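Local coordinates for nisin biosynthesis protein NisC (Lactococcus lactis subsp. lactis, PDB 2G0D) that catalyses the cyclisation step of nisin biosynthesis, closing the thioether rings of the lantibiotic precursor with the help of a bound zinc ion, at residues 32-36 with 371-375; 38-42 with 87-92; 240-244 with 260-266. All coordinates share one frame; numbering follows the deposited sequence.

The three contacts compare the interior of a helical toroid with its periphery. Contacts 1 and 2 adjoin each other, their centres about 10 Å apart, and share helix 37-45: contact 1 holds the loop leading into it, contact 2 its first turns. Contact 3 lies across the chain's centre, about 35 Å from contact 1 between centres. Contact 2 is wholly buried and its packing is mostly aliphatic, with no hydrogen bond between its helices. In contact 1, which is partly buried and near the zinc ion, one backbone hydrogen bond and two bridging waters join the loops. Contact 3, at the surface, surrounds one phenylalanine with backbone and leaves its lysines and Glu264 toward the outside.

Contact 1: residues 32-36 with 371-375; sequences TLSTG and GFLEG
The Phe372 ring meets Leu33 obliquely, Leu33 CD1 lying 3.9 Å from Phe372 CD2. Tyr82 and Ile323, from other loops, also touch this aromatic side chain. With Phe372 CG anti to its own backbone nitrogen, chi1 169° carries the ring toward Leu33, whose side chain it meets at a slant, while Phe372 CB comes 3.4 Å from Leu33 O. The flat peptide group of Ser34 makes the direct polar link: Leu373 N donates to Ser34 O at 3.1 Å, nearly straight at 167° and tilted 21° from the carbonyl plane. Water 2 donates to the same oxygen and accepts from Glu374 N, so two bonds grip Ser34 O. Leu373 CD2, meanwhile, rests 4.0 Å from Ser34 OG.

Both segments are glycine-bearing loops that run into helices of the alpha toroid. Residues 32-36 lead into helix 37-45, and residues 371-375 lead into helix 376-387, late in the chain; the contact thus brings early and late parts of the ring together. Gly36 is the N-cap of helix 37-45. Before it, Thr32 OG1 accepts from Thr35 N at 3.1 Å, an ST motif. Water 1 donates to Leu33 O and Gly36 O and accepts from Phe372 N at 2.9 Å. On the zinc side, Leu373 bonds through its backbone to the metal ligand Cys324, and Glu374 touches the ligand His325, its side chain about 5 Å from the ion.

Contact 2: residues 38-42 with 87-92; sequences PGIIL and GIALSI
Ser91 sits against Pro38, Ile41 and Leu42 together, and its small side chain lets the two helices come close. Its CB lies 3.3 Å from Pro38 O, while its OG is 3.6 Å from Pro38 CB. Leu42 covers the serine from another direction, its branch carbon and both methyls gathered over the serine backbone, with Leu42 CD2 3.7 Å from Ser91 CA. Ile41 reaches the carbonyl: Ile41 CG2 stops 3.3 Å from Ser91 O. That methyl is the branch lying anti to the backbone nitrogen of Ile41, whereas CG1 takes the position beside the nitrogen. One turn back along the other helix, Pro38 CG meets Ile88 CG1 at 3.9 Å, the proline ring slanting across the isoleucine chain.

This close fit belongs to a pair of neighbouring helices of the alpha toroid, 37-45 and 85-92, which run in nearly the same direction. The axes of the short segments differ by only 14° and approach to 8.6 Å. Neighbouring helices of an alpha toroid can run parallel because the chain returns between them through another helix, here 53-74.

The rotation of the serine hydroxyl is fixed by a bond inside its own helix. With OG held between backbone nitrogen and carbonyl carbon (chi1 75°), it donates to Ile88 O at 2.7 Å, and this polar group is satisfied within the buried interface although no hydrogen bond crosses it. Farther out, the returning helix backs both partners, Ile60 and Ile67 touching Ile41, and Ile64 touching Ile92. Leu42 leans on Thr393, and Leu90 is packed by Tyr146 of helix 140-147 and by Tyr394.

Contact 3: residues 240-244 with 260-266; sequences EKFEL and ELKKEKV
Phe242 is the bump of this contact, and the hollow it fills is made largely of backbone from residues 260-266. The outer end of the ring goes in first: Phe242 CE2 comes to 3.2 Å from Glu260 O, which lies at the ring's edge near its plane. Val266 N and Lys265 O also lie at the edge, in the plane of the ring. Leu261 adds the aliphatic wall. Phe242 CZ is 3.6 Å from Leu261 CA, and the leucine side chain crosses the ring's direction at about a right angle, bringing Leu261 CD2 to 3.7 Å from Phe242 CE1. Glu264 C supplies another part of the wall, obliquely placed 3.6 Å from Phe242 CE2.

The hollow arises where a short helix ends. Glu264, the first residue beyond the helical turns of 258-263, has a positive phi of 73°, and the chain bends there to pass around the ring toward Val266. The bump, for its part, is the last residue of helix 226-242. The contact therefore joins two helix ends across a peripheral excursion of the alpha toroid, an excursion that also contains strand 255-256, whose Leu256 touches both Phe242 and Leu261.

A second, smaller fit lies beside the first. Val266 CG2 occupies the angle between Phe242 O and the Leu244 side chain, 3.7 Å from Leu244 CD2, with the two aliphatic groups again roughly perpendicular. At the exposed side, Lys241 CG lies near Glu264 O. Its chain is bent at chi2 and chi4, and Lys241 NZ remains 4.5 Å from Glu264 OE1, too far for a salt bridge, so any attraction between the two charges is probably weak. The Glu260 carboxylate turns to other partners, accepting from Ile267 N and Arg268 N and pairing with Lys253.

Contact 1: residues 32-36 with 371-375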
# COMPACT_ATOMS: atom_id res chain seq x y z
N THR A 32 -3.13 -14.82 -0.40
CA THR A 32 -2.85 -13.44 0.00
C THR A 32 -2.29 -12.63 -1.15
O THR A 32 -1.57 -13.15 -2.00
CB THR A 32 -1.83 -13.38 1.17
OG1 THR A 32 -0.54 -13.81 0.71
CG2 THR A 32 -2.28 -14.26 2.35
N LEU A 33 -2.59 -11.34 -1.18
CA LEU A 33 -1.89 -10.42 -2.08
C LEU A 33 -0.38 -10.40 -1.78
O LEU A 33 0.45 -10.39 -2.70
CB LEU A 33 -2.49 -9.01 -2.00
CG LEU A 33 -1.78 -7.87 -2.77
CD1 LEU A 33 -1.56 -8.20 -4.28
CD2 LEU A 33 -2.56 -6.55 -2.60
N SER A 34 -0.03 -10.44 -0.49
CA SER A 34 1.37 -10.31 -0.06
C SER A 34 2.31 -11.26 -0.73
O SER A 34 3.37 -10.83 -1.21
CB SER A 34 1.52 -10.54 1.44
OG SER A 34 0.98 -9.45 2.13
N THR A 35 1.93 -12.55 -0.73
CA THR A 35 2.83 -13.63 -1.14
C THR A 35 2.20 -14.66 -2.09
O THR A 35 2.89 -15.53 -2.60
CB THR A 35 3.37 -14.45 0.08
OG1 THR A 35 2.25 -14.96 0.81
CG2 THR A 35 4.23 -13.58 1.02
N GLY A 36 0.90 -14.57 -2.32
CA GLY A 36 0.19 -15.64 -3.00
C GLY A 36 -0.40 -15.26 -4.34
O GLY A 36 0.05 -14.31 -5.00
N GLY A 371 6.19 -13.62 -4.78
CA GLY A 371 5.01 -12.80 -4.52
C GLY A 371 5.19 -11.30 -4.69
O GLY A 371 6.30 -10.79 -4.95
N PHE A 372 4.08 -10.59 -4.51
CA PHE A 372 4.00 -9.20 -4.89
C PHE A 372 4.84 -8.31 -4.01
O PHE A 372 5.69 -7.53 -4.50
CB PHE A 372 2.55 -8.73 -4.83
CG PHE A 372 2.39 -7.25 -4.96
CD1 PHE A 372 2.73 -6.61 -6.16
CD2 PHE A 372 1.93 -6.48 -3.88
CE1 PHE A 372 2.60 -5.22 -6.27
CE2 PHE A 372 1.83 -5.12 -3.98
CZ PHE A 372 2.14 -4.48 -5.18
N LEU A 373 4.63 -8.43 -2.70
CA LEU A 373 5.10 -7.42 -1.79
C LEU A 373 6.63 -7.45 -1.66
O LEU A 373 7.30 -6.40 -1.64
CB LEU A 373 4.37 -7.54 -0.43
CG LEU A 373 4.62 -6.44 0.60
CD1 LEU A 373 4.34 -5.03 0.06
CD2 LEU A 373 3.83 -6.69 1.91
N GLU A 374 7.18 -8.65 -1.56
CA GLU A 374 8.62 -8.80 -1.38
C GLU A 374 9.28 -9.54 -2.52
O GLU A 374 10.51 -9.51 -2.66
CB GLU A 374 8.92 -9.50 -0.05
CG GLU A 374 8.41 -8.69 1.14
CD GLU A 374 9.13 -9.00 2.43
OE1 GLU A 374 9.87 -9.99 2.48
OE2 GLU A 374 8.95 -8.25 3.41
N GLY A 375 8.45 -10.21 -3.32
CA GLY A 375 8.95 -11.23 -4.25
C GLY A 375 9.21 -10.65 -5.62
O GLY A 375 8.98 -9.46 -5.87
O HOH W 1 1.58 -12.10 -4.33
O HOH W 2 6.00 -11.21 -1.17

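Contact 2: residues 38-42 with 87-92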
# COMPACT_ATOMS: atom_id res chain seq x y z
N PRO A 38 -3.21 -13.85 -5.76
CA PRO A 38 -3.63 -12.52 -6.17
C PRO A 38 -2.50 -11.65 -6.77
O PRO A 38 -2.73 -10.98 -7.79
CB PRO A 38 -4.19 -11.93 -4.87
CG PRO A 38 -4.75 -13.15 -4.15
CD PRO A 38 -3.67 -14.17 -4.38
N GLY A 39 -1.31 -11.65 -6.16
CA GLY A 39 -0.13 -10.93 -6.73
C GLY A 39 0.30 -11.49 -8.08
O GLY A 39 0.64 -10.75 -9.01
N ILE A 40 0.23 -12.82 -8.21
CA ILE A 40 0.56 -13.48 -9.45
C ILE A 40 -0.43 -13.16 -10.58
O ILE A 40 -0.01 -12.88 -11.71
CB ILE A 40 0.65 -15.02 -9.26
CG1 ILE A 40 1.60 -15.36 -8.11
CG2 ILE A 40 1.11 -15.70 -10.53
CD1 ILE A 40 2.99 -14.70 -8.17
N ILE A 41 -1.73 -13.22 -10.26
CA ILE A 41 -2.80 -12.83 -11.17
C ILE A 41 -2.57 -11.40 -11.66
O ILE A 41 -2.70 -11.15 -12.85
CB ILE A 41 -4.20 -12.95 -10.47
CG1 ILE A 41 -4.57 -14.44 -10.26
CG2 ILE A 41 -5.28 -12.23 -11.26
CD1 ILE A 41 -5.69 -14.68 -9.20
N LEU A 42 -2.21 -10.47 -10.77
CA LEU A 42 -1.94 -9.06 -11.18
C LEU A 42 -0.78 -8.93 -12.16
O LEU A 42 -0.91 -8.26 -13.18
CB LEU A 42 -1.76 -8.11 -10.00
CG LEU A 42 -3.08 -7.87 -9.25
CD1 LEU A 42 -2.84 -7.22 -7.89
CD2 LEU A 42 -4.03 -7.00 -10.11
N GLY A 87 -7.69 -7.83 -1.07
CA GLY A 87 -6.57 -8.16 -1.99
C GLY A 87 -6.97 -9.12 -3.11
O GLY A 87 -6.56 -8.96 -4.26
N ILE A 88 -7.79 -10.11 -2.78
CA ILE A 88 -8.30 -11.04 -3.78
C ILE A 88 -9.20 -10.31 -4.77
O ILE A 88 -9.06 -10.48 -6.00
CB ILE A 88 -9.05 -12.23 -3.14
CG1 ILE A 88 -8.13 -13.01 -2.18
CG2 ILE A 88 -9.60 -13.15 -4.24
CD1 ILE A 88 -8.85 -14.04 -1.29
N ALA A 89 -10.12 -9.49 -4.25
CA ALA A 89 -10.99 -8.67 -5.10
C ALA A 89 -10.22 -7.69 -5.97
O ALA A 89 -10.53 -7.55 -7.15
CB ALA A 89 -12.06 -7.95 -4.28
N LEU A 90 -9.23 -6.99 -5.40
CA LEU A 90 -8.40 -6.10 -6.20
C LEU A 90 -7.75 -6.84 -7.38
O LEU A 90 -7.71 -6.30 -8.51
CB LEU A 90 -7.28 -5.43 -5.36
CG LEU A 90 -6.43 -4.36 -6.08
CD1 LEU A 90 -7.27 -3.13 -6.36
CD2 LEU A 90 -5.22 -4.01 -5.27
N SER A 91 -7.26 -8.06 -7.12
CA SER A 91 -6.53 -8.81 -8.14
C SER A 91 -7.38 -9.18 -9.38
O SER A 91 -6.82 -9.41 -10.49
CB SER A 91 -5.84 -10.03 -7.53
OG SER A 91 -6.74 -11.10 -7.24
N ILE A 92 -8.71 -9.21 -9.22
CA ILE A 92 -9.61 -9.55 -10.35
C ILE A 92 -10.58 -8.42 -10.74
O ILE A 92 -11.40 -8.58 -11.64
CB ILE A 92 -10.41 -10.86 -10.08
CG1 ILE A 92 -11.44 -10.64 -8.95
CG2 ILE A 92 -9.48 -12.03 -9.75
CD1 ILE A 92 -12.30 -11.87 -8.65

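Contact 3: residues 240-244 with 260-266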
# COMPACT_ATOMS: atom_id res chain seq x y z
N GLU A 240 4.98 17.76 9.89
CA GLU A 240 5.73 19.01 9.84
C GLU A 240 6.44 19.26 11.16
O GLU A 240 7.57 19.77 11.17
CB GLU A 240 4.80 20.20 9.50
CG GLU A 240 4.40 20.32 8.02
CD GLU A 240 5.59 20.58 7.10
OE1 GLU A 240 5.88 21.76 6.79
OE2 GLU A 240 6.26 19.60 6.69
N LYS A 241 5.79 18.92 12.27
CA LYS A 241 6.35 19.21 13.60
C LYS A 241 7.54 18.32 13.92
O LYS A 241 8.56 18.79 14.42
CB LYS A 241 5.30 19.11 14.71
CG LYS A 241 5.57 20.05 15.92
CD LYS A 241 5.04 21.48 15.63
CE LYS A 241 5.08 22.39 16.85
NZ LYS A 241 6.47 22.87 17.18
N PHE A 242 7.40 17.02 13.63
CA PHE A 242 8.41 16.06 14.06
C PHE A 242 9.48 15.72 13.00
O PHE A 242 10.35 14.87 13.24
CB PHE A 242 7.75 14.82 14.67
CG PHE A 242 7.03 15.10 15.99
CD1 PHE A 242 5.65 15.23 16.03
CD2 PHE A 242 7.75 15.22 17.18
CE1 PHE A 242 4.99 15.49 17.26
CE2 PHE A 242 7.11 15.49 18.39
CZ PHE A 242 5.73 15.62 18.43
N GLU A 243 9.43 16.39 11.85
CA GLU A 243 10.47 16.25 10.82
C GLU A 243 11.85 16.53 11.42
O GLU A 243 12.02 17.49 12.19
CB GLU A 243 10.24 17.20 9.64
CG GLU A 243 11.30 17.04 8.56
CD GLU A 243 11.15 18.02 7.39
OE1 GLU A 243 10.21 18.84 7.37
OE2 GLU A 243 12.01 17.96 6.49
N LEU A 244 12.83 15.68 11.08
CA LEU A 244 14.20 15.89 11.56
C LEU A 244 14.84 17.08 10.84
O LEU A 244 14.35 17.57 9.82
CB LEU A 244 15.06 14.62 11.45
CG LEU A 244 14.52 13.40 12.21
CD1 LEU A 244 15.38 12.15 11.93
CD2 LEU A 244 14.43 13.70 13.70
N GLU A 260 8.09 12.55 23.66
CA GLU A 260 8.43 13.36 22.49
C GLU A 260 7.20 14.10 21.96
O GLU A 260 7.28 15.28 21.61
CB GLU A 260 9.04 12.48 21.39
CG GLU A 260 10.30 11.75 21.82
CD GLU A 260 10.93 10.97 20.69
OE1 GLU A 260 10.25 10.08 20.14
OE2 GLU A 260 12.11 11.24 20.36
N LEU A 261 6.07 13.39 21.90
CA LEU A 261 4.80 13.97 21.51
C LEU A 261 4.36 15.07 22.49
O LEU A 261 3.92 16.15 22.07
CB LEU A 261 3.72 12.88 21.40
CG LEU A 261 3.90 11.84 20.28
CD1 LEU A 261 3.02 10.61 20.47
CD2 LEU A 261 3.61 12.48 18.95
N LYS A 262 4.49 14.80 23.79
CA LYS A 262 4.16 15.78 24.83
C LYS A 262 5.07 17.01 24.72
O LYS A 262 4.60 18.13 24.81
CB LYS A 262 4.26 15.17 26.23
CG LYS A 262 3.17 14.15 26.55
CD LYS A 262 3.20 13.71 28.03
CE LYS A 262 2.65 14.79 28.97
NZ LYS A 262 2.56 14.34 30.39
N LYS A 263 6.36 16.78 24.51
CA LYS A 263 7.32 17.87 24.34
C LYS A 263 7.12 18.65 23.03
O LYS A 263 7.37 19.85 22.97
CB LYS A 263 8.77 17.37 24.47
CG LYS A 263 9.80 18.51 24.46
CD LYS A 263 10.91 18.39 25.51
CE LYS A 263 12.10 17.58 24.99
NZ LYS A 263 12.14 17.53 23.49
N GLU A 264 6.65 17.94 22.00
CA GLU A 264 6.53 18.45 20.63
C GLU A 264 7.89 18.60 19.92
O GLU A 264 7.99 19.29 18.91
CB GLU A 264 5.74 19.77 20.55
CG GLU A 264 4.26 19.70 20.95
CD GLU A 264 3.73 21.05 21.43
OE1 GLU A 264 4.33 22.09 21.08
OE2 GLU A 264 2.71 21.08 22.17
N LYS A 265 8.92 17.96 20.46
CA LYS A 265 10.16 17.76 19.72
C LYS A 265 10.55 16.28 19.76
O LYS A 265 10.12 15.55 20.65
CB LYS A 265 11.36 18.56 20.28
CG LYS A 265 11.08 19.77 21.14
CD LYS A 265 12.42 20.26 21.71
CE LYS A 265 12.26 21.23 22.87
NZ LYS A 265 11.96 22.61 22.39
N VAL A 266 11.35 15.86 18.79
CA VAL A 266 12.11 14.61 18.91
C VAL A 266 13.07 14.74 20.11
O VAL A 266 13.67 15.81 20.32
CB VAL A 266 12.91 14.30 17.62
CG1 VAL A 266 13.73 13.03 17.77
CG2 VAL A 266 11.98 14.18 16.42